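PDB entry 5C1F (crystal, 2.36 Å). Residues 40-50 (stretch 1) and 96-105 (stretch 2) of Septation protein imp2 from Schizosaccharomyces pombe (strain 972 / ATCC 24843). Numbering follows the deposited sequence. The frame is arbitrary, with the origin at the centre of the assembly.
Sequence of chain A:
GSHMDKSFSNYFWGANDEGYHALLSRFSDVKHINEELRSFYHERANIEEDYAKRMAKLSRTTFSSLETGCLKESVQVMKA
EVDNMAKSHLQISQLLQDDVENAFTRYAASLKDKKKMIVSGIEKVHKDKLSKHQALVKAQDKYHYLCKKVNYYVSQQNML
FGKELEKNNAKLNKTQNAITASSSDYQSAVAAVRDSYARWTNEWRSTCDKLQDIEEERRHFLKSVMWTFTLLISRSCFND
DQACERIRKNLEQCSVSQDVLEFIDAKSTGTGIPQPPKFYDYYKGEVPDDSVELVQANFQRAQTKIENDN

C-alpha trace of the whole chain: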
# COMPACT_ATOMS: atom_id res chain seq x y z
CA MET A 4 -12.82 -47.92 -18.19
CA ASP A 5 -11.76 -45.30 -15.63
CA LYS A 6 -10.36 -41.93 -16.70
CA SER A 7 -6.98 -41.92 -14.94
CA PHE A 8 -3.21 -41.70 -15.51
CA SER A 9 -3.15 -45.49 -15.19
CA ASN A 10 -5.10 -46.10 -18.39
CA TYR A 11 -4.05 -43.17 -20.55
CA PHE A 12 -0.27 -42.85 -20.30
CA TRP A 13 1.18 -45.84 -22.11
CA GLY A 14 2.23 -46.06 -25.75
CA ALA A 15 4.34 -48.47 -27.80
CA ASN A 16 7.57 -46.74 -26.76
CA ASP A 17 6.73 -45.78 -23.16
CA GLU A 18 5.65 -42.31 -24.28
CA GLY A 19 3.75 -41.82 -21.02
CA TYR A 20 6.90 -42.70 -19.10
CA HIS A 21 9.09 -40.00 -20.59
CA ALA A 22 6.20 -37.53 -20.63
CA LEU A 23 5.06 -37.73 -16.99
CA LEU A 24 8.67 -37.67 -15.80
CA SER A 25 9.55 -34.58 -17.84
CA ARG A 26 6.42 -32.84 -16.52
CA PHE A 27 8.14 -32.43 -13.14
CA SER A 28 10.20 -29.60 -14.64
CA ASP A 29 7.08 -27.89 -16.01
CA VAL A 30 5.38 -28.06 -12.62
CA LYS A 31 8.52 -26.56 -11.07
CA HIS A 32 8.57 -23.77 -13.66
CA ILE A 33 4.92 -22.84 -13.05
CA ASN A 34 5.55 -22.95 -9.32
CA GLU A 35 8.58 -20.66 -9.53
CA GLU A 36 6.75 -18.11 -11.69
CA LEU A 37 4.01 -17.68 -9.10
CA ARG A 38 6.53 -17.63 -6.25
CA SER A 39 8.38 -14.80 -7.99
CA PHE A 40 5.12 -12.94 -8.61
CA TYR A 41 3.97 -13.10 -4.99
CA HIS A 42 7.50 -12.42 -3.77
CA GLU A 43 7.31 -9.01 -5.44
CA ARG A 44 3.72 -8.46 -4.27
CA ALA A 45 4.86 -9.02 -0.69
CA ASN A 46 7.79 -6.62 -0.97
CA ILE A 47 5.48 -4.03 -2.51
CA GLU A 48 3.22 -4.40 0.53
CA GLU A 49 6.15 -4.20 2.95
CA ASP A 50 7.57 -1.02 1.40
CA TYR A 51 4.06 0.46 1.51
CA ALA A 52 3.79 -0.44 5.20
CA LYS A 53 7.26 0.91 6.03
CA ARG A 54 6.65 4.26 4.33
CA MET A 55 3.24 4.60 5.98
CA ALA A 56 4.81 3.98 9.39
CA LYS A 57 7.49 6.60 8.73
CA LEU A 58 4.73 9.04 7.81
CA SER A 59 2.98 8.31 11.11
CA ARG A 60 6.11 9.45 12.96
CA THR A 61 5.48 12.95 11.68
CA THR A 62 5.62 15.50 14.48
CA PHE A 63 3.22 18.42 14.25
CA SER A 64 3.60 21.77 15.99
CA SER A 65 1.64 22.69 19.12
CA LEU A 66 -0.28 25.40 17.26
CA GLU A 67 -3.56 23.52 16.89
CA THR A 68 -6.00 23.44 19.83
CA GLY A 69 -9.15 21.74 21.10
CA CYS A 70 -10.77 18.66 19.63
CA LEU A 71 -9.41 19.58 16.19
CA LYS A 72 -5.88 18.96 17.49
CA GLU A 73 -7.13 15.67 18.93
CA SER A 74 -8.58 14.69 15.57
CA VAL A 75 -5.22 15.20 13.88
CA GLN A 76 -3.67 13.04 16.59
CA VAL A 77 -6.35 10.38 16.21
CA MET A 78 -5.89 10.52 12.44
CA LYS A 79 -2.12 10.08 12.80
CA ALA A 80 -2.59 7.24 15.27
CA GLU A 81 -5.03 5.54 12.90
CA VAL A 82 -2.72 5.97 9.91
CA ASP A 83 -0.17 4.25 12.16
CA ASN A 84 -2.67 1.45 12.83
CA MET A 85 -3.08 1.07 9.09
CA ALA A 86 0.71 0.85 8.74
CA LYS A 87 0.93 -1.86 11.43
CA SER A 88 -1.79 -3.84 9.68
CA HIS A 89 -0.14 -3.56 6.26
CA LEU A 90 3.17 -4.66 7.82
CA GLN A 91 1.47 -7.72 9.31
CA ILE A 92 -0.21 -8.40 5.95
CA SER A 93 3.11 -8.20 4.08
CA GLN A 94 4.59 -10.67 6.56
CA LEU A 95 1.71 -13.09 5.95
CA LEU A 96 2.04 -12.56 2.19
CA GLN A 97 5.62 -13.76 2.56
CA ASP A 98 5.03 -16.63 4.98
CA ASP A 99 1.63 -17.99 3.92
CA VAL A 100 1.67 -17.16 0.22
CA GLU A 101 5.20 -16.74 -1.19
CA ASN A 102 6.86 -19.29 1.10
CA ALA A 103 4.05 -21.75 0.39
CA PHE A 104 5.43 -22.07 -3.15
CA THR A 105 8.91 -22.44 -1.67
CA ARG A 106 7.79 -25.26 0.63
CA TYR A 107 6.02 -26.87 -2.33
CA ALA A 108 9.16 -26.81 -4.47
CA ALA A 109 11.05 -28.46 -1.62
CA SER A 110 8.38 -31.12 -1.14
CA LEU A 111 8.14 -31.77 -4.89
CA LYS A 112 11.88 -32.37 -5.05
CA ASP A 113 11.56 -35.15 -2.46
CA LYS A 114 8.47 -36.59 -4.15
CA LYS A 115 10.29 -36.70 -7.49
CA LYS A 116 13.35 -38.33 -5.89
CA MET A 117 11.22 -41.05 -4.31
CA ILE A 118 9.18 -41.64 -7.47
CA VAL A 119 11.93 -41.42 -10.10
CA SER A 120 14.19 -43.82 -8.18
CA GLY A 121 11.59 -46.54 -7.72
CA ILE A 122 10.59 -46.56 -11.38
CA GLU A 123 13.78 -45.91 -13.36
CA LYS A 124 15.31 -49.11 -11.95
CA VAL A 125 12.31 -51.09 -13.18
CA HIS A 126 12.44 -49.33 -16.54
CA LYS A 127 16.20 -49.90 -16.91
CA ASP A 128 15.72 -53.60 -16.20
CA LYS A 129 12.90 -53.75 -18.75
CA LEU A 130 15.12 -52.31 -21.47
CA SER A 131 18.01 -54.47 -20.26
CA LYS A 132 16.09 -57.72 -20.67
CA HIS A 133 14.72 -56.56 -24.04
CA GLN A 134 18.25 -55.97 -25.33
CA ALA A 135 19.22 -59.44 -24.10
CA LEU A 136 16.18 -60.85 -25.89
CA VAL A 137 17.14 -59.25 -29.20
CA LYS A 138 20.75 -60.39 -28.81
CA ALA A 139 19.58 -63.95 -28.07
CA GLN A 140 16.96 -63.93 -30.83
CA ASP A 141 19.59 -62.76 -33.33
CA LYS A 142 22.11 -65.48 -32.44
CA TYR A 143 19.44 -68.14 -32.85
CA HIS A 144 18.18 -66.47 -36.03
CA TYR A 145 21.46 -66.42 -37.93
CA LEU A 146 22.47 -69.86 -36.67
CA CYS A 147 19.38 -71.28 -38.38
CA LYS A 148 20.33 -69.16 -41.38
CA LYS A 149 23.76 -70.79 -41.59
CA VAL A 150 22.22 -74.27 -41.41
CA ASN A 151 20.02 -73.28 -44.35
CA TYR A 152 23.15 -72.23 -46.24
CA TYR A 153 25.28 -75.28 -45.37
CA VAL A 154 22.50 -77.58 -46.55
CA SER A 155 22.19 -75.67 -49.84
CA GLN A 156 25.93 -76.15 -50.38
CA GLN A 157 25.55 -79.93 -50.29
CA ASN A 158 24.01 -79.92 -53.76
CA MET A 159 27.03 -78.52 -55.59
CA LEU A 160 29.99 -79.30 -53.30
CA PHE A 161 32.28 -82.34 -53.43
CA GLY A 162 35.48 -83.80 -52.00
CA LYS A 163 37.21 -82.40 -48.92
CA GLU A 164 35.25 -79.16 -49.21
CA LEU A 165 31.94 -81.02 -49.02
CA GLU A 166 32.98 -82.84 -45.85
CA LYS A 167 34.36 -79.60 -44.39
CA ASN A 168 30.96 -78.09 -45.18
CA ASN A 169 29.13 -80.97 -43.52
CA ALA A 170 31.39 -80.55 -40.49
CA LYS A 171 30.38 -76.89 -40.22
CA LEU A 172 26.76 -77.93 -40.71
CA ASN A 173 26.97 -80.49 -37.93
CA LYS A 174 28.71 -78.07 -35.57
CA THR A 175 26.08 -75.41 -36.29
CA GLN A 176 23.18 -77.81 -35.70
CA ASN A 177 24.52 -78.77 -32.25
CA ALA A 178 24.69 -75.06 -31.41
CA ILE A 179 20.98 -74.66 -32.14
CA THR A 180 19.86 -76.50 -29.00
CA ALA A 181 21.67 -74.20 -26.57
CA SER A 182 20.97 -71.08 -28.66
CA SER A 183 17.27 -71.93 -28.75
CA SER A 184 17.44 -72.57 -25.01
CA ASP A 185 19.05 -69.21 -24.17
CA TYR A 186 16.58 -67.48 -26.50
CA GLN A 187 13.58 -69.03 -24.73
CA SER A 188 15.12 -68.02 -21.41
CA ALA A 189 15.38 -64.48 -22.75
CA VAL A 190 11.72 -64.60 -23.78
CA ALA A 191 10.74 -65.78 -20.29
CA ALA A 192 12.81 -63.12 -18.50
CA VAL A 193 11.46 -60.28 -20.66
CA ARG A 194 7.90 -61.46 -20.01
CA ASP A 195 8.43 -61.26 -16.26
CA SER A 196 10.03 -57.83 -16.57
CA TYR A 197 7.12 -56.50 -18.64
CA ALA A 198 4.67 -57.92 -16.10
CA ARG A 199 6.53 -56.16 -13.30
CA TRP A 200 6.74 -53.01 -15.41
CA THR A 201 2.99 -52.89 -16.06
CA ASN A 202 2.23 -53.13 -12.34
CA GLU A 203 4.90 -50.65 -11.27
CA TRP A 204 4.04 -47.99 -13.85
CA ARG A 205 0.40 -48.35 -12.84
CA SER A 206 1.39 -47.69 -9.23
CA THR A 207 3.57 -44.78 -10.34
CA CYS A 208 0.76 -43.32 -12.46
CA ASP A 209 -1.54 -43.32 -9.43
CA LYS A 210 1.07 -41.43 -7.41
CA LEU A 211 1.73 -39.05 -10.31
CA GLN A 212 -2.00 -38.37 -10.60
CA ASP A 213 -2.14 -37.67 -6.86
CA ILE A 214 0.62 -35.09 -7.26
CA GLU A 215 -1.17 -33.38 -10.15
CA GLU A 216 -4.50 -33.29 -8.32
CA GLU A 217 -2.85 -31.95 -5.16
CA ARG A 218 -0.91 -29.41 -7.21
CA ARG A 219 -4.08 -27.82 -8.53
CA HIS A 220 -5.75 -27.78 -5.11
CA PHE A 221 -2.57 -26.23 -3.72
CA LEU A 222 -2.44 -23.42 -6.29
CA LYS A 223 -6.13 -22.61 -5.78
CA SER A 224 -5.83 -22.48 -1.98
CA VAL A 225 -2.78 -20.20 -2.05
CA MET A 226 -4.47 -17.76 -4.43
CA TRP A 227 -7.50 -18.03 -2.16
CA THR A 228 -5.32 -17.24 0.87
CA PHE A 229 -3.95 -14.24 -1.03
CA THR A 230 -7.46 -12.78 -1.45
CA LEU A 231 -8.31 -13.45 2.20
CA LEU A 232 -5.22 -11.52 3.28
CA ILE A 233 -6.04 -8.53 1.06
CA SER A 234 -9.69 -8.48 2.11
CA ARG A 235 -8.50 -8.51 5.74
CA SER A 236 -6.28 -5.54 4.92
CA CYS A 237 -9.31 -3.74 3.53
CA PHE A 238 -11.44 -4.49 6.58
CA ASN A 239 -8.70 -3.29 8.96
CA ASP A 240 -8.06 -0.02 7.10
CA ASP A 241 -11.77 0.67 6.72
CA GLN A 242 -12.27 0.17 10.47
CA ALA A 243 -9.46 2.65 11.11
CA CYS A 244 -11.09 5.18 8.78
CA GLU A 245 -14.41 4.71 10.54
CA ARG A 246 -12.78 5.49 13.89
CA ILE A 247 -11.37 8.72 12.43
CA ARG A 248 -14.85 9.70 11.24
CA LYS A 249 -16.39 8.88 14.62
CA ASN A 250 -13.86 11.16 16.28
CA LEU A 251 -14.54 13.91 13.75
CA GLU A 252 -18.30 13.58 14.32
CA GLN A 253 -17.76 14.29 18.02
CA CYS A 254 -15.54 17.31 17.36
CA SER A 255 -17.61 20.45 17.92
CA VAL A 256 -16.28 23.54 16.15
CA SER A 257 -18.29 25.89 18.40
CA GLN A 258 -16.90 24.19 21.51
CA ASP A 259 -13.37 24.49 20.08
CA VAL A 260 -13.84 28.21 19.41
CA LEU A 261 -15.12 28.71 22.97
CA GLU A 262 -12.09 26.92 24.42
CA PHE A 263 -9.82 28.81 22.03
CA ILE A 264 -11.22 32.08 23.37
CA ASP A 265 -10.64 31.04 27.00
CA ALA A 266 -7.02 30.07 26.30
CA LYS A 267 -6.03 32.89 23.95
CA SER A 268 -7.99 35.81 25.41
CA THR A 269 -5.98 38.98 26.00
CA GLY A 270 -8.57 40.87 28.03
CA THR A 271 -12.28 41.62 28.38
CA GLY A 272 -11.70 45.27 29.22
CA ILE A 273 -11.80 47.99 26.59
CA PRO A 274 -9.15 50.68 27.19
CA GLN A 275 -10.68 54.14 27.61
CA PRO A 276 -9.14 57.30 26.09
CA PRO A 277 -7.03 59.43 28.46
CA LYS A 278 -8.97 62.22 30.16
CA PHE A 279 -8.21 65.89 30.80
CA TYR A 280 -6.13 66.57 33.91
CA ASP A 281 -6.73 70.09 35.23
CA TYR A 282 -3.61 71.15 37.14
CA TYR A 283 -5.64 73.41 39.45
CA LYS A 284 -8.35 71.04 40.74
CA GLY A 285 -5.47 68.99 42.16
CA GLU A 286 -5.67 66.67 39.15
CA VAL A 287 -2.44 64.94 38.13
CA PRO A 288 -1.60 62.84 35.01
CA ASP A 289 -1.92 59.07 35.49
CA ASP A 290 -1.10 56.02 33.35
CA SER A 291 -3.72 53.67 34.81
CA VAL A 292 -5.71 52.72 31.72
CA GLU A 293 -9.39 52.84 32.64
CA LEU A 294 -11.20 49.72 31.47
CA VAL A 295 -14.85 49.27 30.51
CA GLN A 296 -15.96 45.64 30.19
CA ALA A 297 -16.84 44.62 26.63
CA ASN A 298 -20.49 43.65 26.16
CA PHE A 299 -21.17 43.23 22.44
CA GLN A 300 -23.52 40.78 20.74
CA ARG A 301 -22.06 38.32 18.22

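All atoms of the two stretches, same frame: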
# COMPACT_ATOMS: atom_id res chain seq x y z
N PHE A 40 6.19 -13.93 -8.54
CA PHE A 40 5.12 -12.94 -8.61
C PHE A 40 4.72 -12.48 -7.21
O PHE A 40 4.68 -11.27 -6.93
CB PHE A 40 3.91 -13.52 -9.35
CG PHE A 40 2.74 -12.57 -9.43
CD1 PHE A 40 2.65 -11.64 -10.46
CD2 PHE A 40 1.72 -12.62 -8.49
CE1 PHE A 40 1.58 -10.77 -10.54
CE2 PHE A 40 0.64 -11.76 -8.57
CZ PHE A 40 0.57 -10.83 -9.59
N TYR A 41 4.43 -13.43 -6.34
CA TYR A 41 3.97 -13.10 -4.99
C TYR A 41 5.10 -12.61 -4.10
O TYR A 41 4.86 -11.93 -3.10
CB TYR A 41 3.26 -14.29 -4.36
CG TYR A 41 1.89 -14.52 -4.95
CD1 TYR A 41 0.88 -13.58 -4.78
CD2 TYR A 41 1.60 -15.66 -5.68
CE1 TYR A 41 -0.38 -13.78 -5.31
CE2 TYR A 41 0.34 -15.87 -6.22
CZ TYR A 41 -0.64 -14.92 -6.03
OH TYR A 41 -1.89 -15.12 -6.57
N HIS A 42 6.33 -12.96 -4.46
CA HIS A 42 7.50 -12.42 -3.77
C HIS A 42 7.53 -10.90 -3.92
O HIS A 42 7.71 -10.17 -2.95
CB HIS A 42 8.79 -13.02 -4.33
CG HIS A 42 10.03 -12.36 -3.83
ND1 HIS A 42 10.56 -12.60 -2.58
CD2 HIS A 42 10.85 -11.45 -4.41
CE1 HIS A 42 11.65 -11.88 -2.41
NE2 HIS A 42 11.85 -11.17 -3.51
N GLU A 43 7.33 -10.44 -5.15
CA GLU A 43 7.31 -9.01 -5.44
C GLU A 43 6.11 -8.33 -4.77
O GLU A 43 6.25 -7.26 -4.18
CB GLU A 43 7.28 -8.79 -6.96
CG GLU A 43 7.10 -7.34 -7.39
CD GLU A 43 8.33 -6.48 -7.16
OE1 GLU A 43 9.35 -7.02 -6.69
OE2 GLU A 43 8.27 -5.26 -7.44
N ARG A 44 4.95 -8.97 -4.87
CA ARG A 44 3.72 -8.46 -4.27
C ARG A 44 3.86 -8.24 -2.77
O ARG A 44 3.30 -7.30 -2.21
CB ARG A 44 2.55 -9.41 -4.56
CG ARG A 44 1.21 -8.93 -4.05
CD ARG A 44 0.85 -7.56 -4.63
NE ARG A 44 -0.39 -7.06 -4.06
CZ ARG A 44 -0.47 -6.35 -2.94
NH1 ARG A 44 0.63 -6.06 -2.26
NH2 ARG A 44 -1.65 -5.93 -2.49
N ALA A 45 4.62 -9.12 -2.12
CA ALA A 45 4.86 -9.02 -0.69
C ALA A 45 5.80 -7.86 -0.36
O ALA A 45 5.58 -7.13 0.61
CB ALA A 45 5.42 -10.33 -0.15
N ASN A 46 6.84 -7.70 -1.17
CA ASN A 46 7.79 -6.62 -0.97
C ASN A 46 7.15 -5.26 -1.24
O ASN A 46 7.46 -4.28 -0.57
CB ASN A 46 9.03 -6.80 -1.85
CG ASN A 46 10.04 -7.76 -1.24
OD1 ASN A 46 10.12 -7.90 -0.02
ND2 ASN A 46 10.83 -8.41 -2.09
N ILE A 47 6.26 -5.23 -2.23
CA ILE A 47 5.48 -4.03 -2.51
C ILE A 47 4.67 -3.65 -1.27
O ILE A 47 4.64 -2.48 -0.88
CB ILE A 47 4.53 -4.24 -3.71
CG1 ILE A 47 5.33 -4.38 -5.01
CG2 ILE A 47 3.54 -3.08 -3.83
CD1 ILE A 47 4.49 -4.69 -6.23
N GLU A 48 4.03 -4.64 -0.66
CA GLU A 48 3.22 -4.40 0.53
C GLU A 48 4.08 -3.94 1.71
O GLU A 48 3.68 -3.05 2.47
CB GLU A 48 2.45 -5.66 0.91
CG GLU A 48 1.35 -5.41 1.94
CD GLU A 48 0.14 -4.70 1.34
OE1 GLU A 48 0.13 -4.49 0.11
OE2 GLU A 48 -0.79 -4.36 2.10
N GLU A 49 5.25 -4.53 1.85
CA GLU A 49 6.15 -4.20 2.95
C GLU A 49 6.63 -2.76 2.85
O GLU A 49 6.58 -2.01 3.82
CB GLU A 49 7.35 -5.16 2.97
CG GLU A 49 8.28 -4.96 4.15
CD GLU A 49 9.45 -5.94 4.15
OE1 GLU A 49 9.50 -6.81 3.25
OE2 GLU A 49 10.30 -5.85 5.05
N ASP A 50 7.11 -2.38 1.66
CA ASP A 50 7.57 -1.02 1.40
C ASP A 50 6.47 -0.00 1.69
O ASP A 50 6.72 1.05 2.28
CB ASP A 50 8.03 -0.90 -0.06
CG ASP A 50 8.51 0.50 -0.40
OD1 ASP A 50 9.24 1.10 0.42
OD2 ASP A 50 8.16 1.00 -1.49
N LEU A 96 1.88 -12.36 3.62
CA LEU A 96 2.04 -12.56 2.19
C LEU A 96 3.33 -13.32 1.90
O LEU A 96 3.40 -14.12 0.97
CB LEU A 96 2.04 -11.23 1.44
CG LEU A 96 0.69 -10.54 1.23
CD1 LEU A 96 0.87 -9.20 0.52
CD2 LEU A 96 -0.26 -11.43 0.44
N GLN A 97 4.35 -13.07 2.71
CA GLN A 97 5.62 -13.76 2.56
C GLN A 97 5.55 -15.18 3.10
O GLN A 97 5.95 -16.12 2.42
CB GLN A 97 6.75 -12.98 3.25
CG GLN A 97 7.36 -11.92 2.35
CD GLN A 97 8.02 -10.79 3.11
OE1 GLN A 97 8.16 -10.84 4.33
NE2 GLN A 97 8.45 -9.76 2.38
N ASP A 98 5.03 -15.34 4.31
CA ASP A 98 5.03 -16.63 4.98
C ASP A 98 3.97 -17.60 4.47
O ASP A 98 4.25 -18.77 4.25
CB ASP A 98 4.87 -16.44 6.49
CG ASP A 98 6.00 -15.64 7.10
OD1 ASP A 98 7.12 -15.70 6.56
OD2 ASP A 98 5.77 -14.96 8.12
N ASP A 99 2.75 -17.11 4.28
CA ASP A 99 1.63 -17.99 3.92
C ASP A 99 1.39 -18.09 2.42
O ASP A 99 0.75 -19.04 1.96
CB ASP A 99 0.35 -17.52 4.61
CG ASP A 99 0.44 -17.57 6.12
OD1 ASP A 99 1.34 -18.27 6.64
OD2 ASP A 99 -0.39 -16.92 6.78
N VAL A 100 1.88 -17.12 1.66
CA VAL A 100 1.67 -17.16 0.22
C VAL A 100 2.97 -17.48 -0.52
O VAL A 100 3.13 -18.57 -1.05
CB VAL A 100 1.07 -15.84 -0.30
CG1 VAL A 100 0.75 -15.94 -1.78
CG2 VAL A 100 -0.18 -15.50 0.49
N GLU A 101 3.91 -16.53 -0.53
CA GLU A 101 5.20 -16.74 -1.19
C GLU A 101 5.92 -18.01 -0.74
O GLU A 101 6.28 -18.85 -1.57
CB GLU A 101 6.12 -15.54 -0.96
CG GLU A 101 7.56 -15.78 -1.40
CD GLU A 101 8.50 -14.67 -0.98
OE1 GLU A 101 8.02 -13.67 -0.39
OE2 GLU A 101 9.71 -14.78 -1.23
N ASN A 102 6.13 -18.15 0.56
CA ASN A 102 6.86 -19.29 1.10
C ASN A 102 6.13 -20.61 0.92
O ASN A 102 6.73 -21.68 1.02
CB ASN A 102 7.18 -19.08 2.58
CG ASN A 102 8.24 -18.01 2.80
OD1 ASN A 102 8.99 -17.67 1.88
ND2 ASN A 102 8.30 -17.48 4.02
N ALA A 103 4.83 -20.55 0.65
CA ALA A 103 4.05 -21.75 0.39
C ALA A 103 4.52 -22.41 -0.91
O ALA A 103 4.60 -23.63 -1.00
CB ALA A 103 2.56 -21.43 0.31
N PHE A 104 4.85 -21.58 -1.90
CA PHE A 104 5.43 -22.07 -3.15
C PHE A 104 6.82 -22.64 -2.91
O PHE A 104 7.21 -23.63 -3.53
CB PHE A 104 5.50 -20.96 -4.19
CG PHE A 104 4.16 -20.40 -4.58
CD1 PHE A 104 3.37 -21.06 -5.51
CD2 PHE A 104 3.70 -19.22 -4.02
CE1 PHE A 104 2.14 -20.55 -5.87
CE2 PHE A 104 2.47 -18.71 -4.37
CZ PHE A 104 1.68 -19.37 -5.30
N THR A 105 7.56 -22.00 -2.01
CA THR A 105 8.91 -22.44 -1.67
C THR A 105 8.88 -23.82 -1.01
O THR A 105 9.67 -24.70 -1.35
CB THR A 105 9.61 -21.45 -0.73
OG1 THR A 105 9.72 -20.17 -1.37
CG2 THR A 105 11.01 -21.94 -0.37
O HOH W 1 9.27 -11.14 -0.18

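The two stretches are segments of longer helices that run nearly antiparallel, with 162° between their directions. Their axes approach to 8.7 Å. Together they bury 488 Å² of surface between them.

Leu-96 opens stretch 2 and points toward stretch 1. Its CB lies 3.8 Å from Ala-45 CB. The methyl of Ala-45 is small, and here the backbones come near: the CA atoms of Ala-45 and Leu-96 are 5.4 Å apart. Leu-96 adopts the m, t rotamer. Its CD1 reaches 3.9 Å from Glu-48 CB and also sits over one face of the Arg-44 guanidinium, 4.2 Å from Arg-44 NH1. The charge of that buried guanidinium is met within stretch 1, where Arg-44 NH1 forms a salt bridge of 2.9 Å with Glu-48 OE1. The leucine therefore packs against the aliphatic CB of Glu-48 and the flat face of a guanidinium that is already paired.

Gln-97 starts out sideways, but its end comes nearer to stretch 1. Its CG packs 3.5 Å from Ala-45 CB. Its amide then serves as a donor: Gln-97 NE2 gives a hydrogen bond to Glu-49 OE1 at 3.2 Å. Glu-49 is extended, with chi1 and chi2 both t. A long side chain with an aliphatic middle and a polar end suits this position.

Asp-98 and Asp-99 make no contact with stretch 1. Around them the helix is wider, with a pi-type turn at 96-101. Glu-101 N bonds to Leu-96 O at 2.9 Å, while the bond from Val-100 N to the same oxygen is weak at 3.4 Å.

Val-100 points toward stretch 1. Its CG1 lies over one face of the Tyr-41 ring, 3.9 Å from the ring centroid, in a CH-pi contact. Both residues are buried, and one methyl of the branched valine rests on the flat ring.

Glu-101 is also buried, and its carboxylate has polar partners. Glu-101 OE2 accepts a hydrogen bond from His-42 ND1 at 2.7 Å, arriving at the edge of the imidazole, near its plane. Glu-101 OE1 lies 2.8 Å from the oxygen of water 1, which can donate to it. The same water accepts a weak hydrogen bond from Gln-97 NE2 at 3.0 Å, and its oxygen is 3.3 Å from His-42 O, a weak bond across the pair. It has more acceptors in reach than protons, so its donated bonds need not all form at once. Asn-102 and Ala-103 do not touch stretch 1.

Phe-104 closes the contact. Its CE2 is 3.4 Å from Tyr-41 CD2. The rings meet rim to rim, with planes at 11° and centroids 5.7 Å apart. Tyr-41 thus packs against both Val-100 and Phe-104. Thr-105 is exposed and makes no contact across the pair.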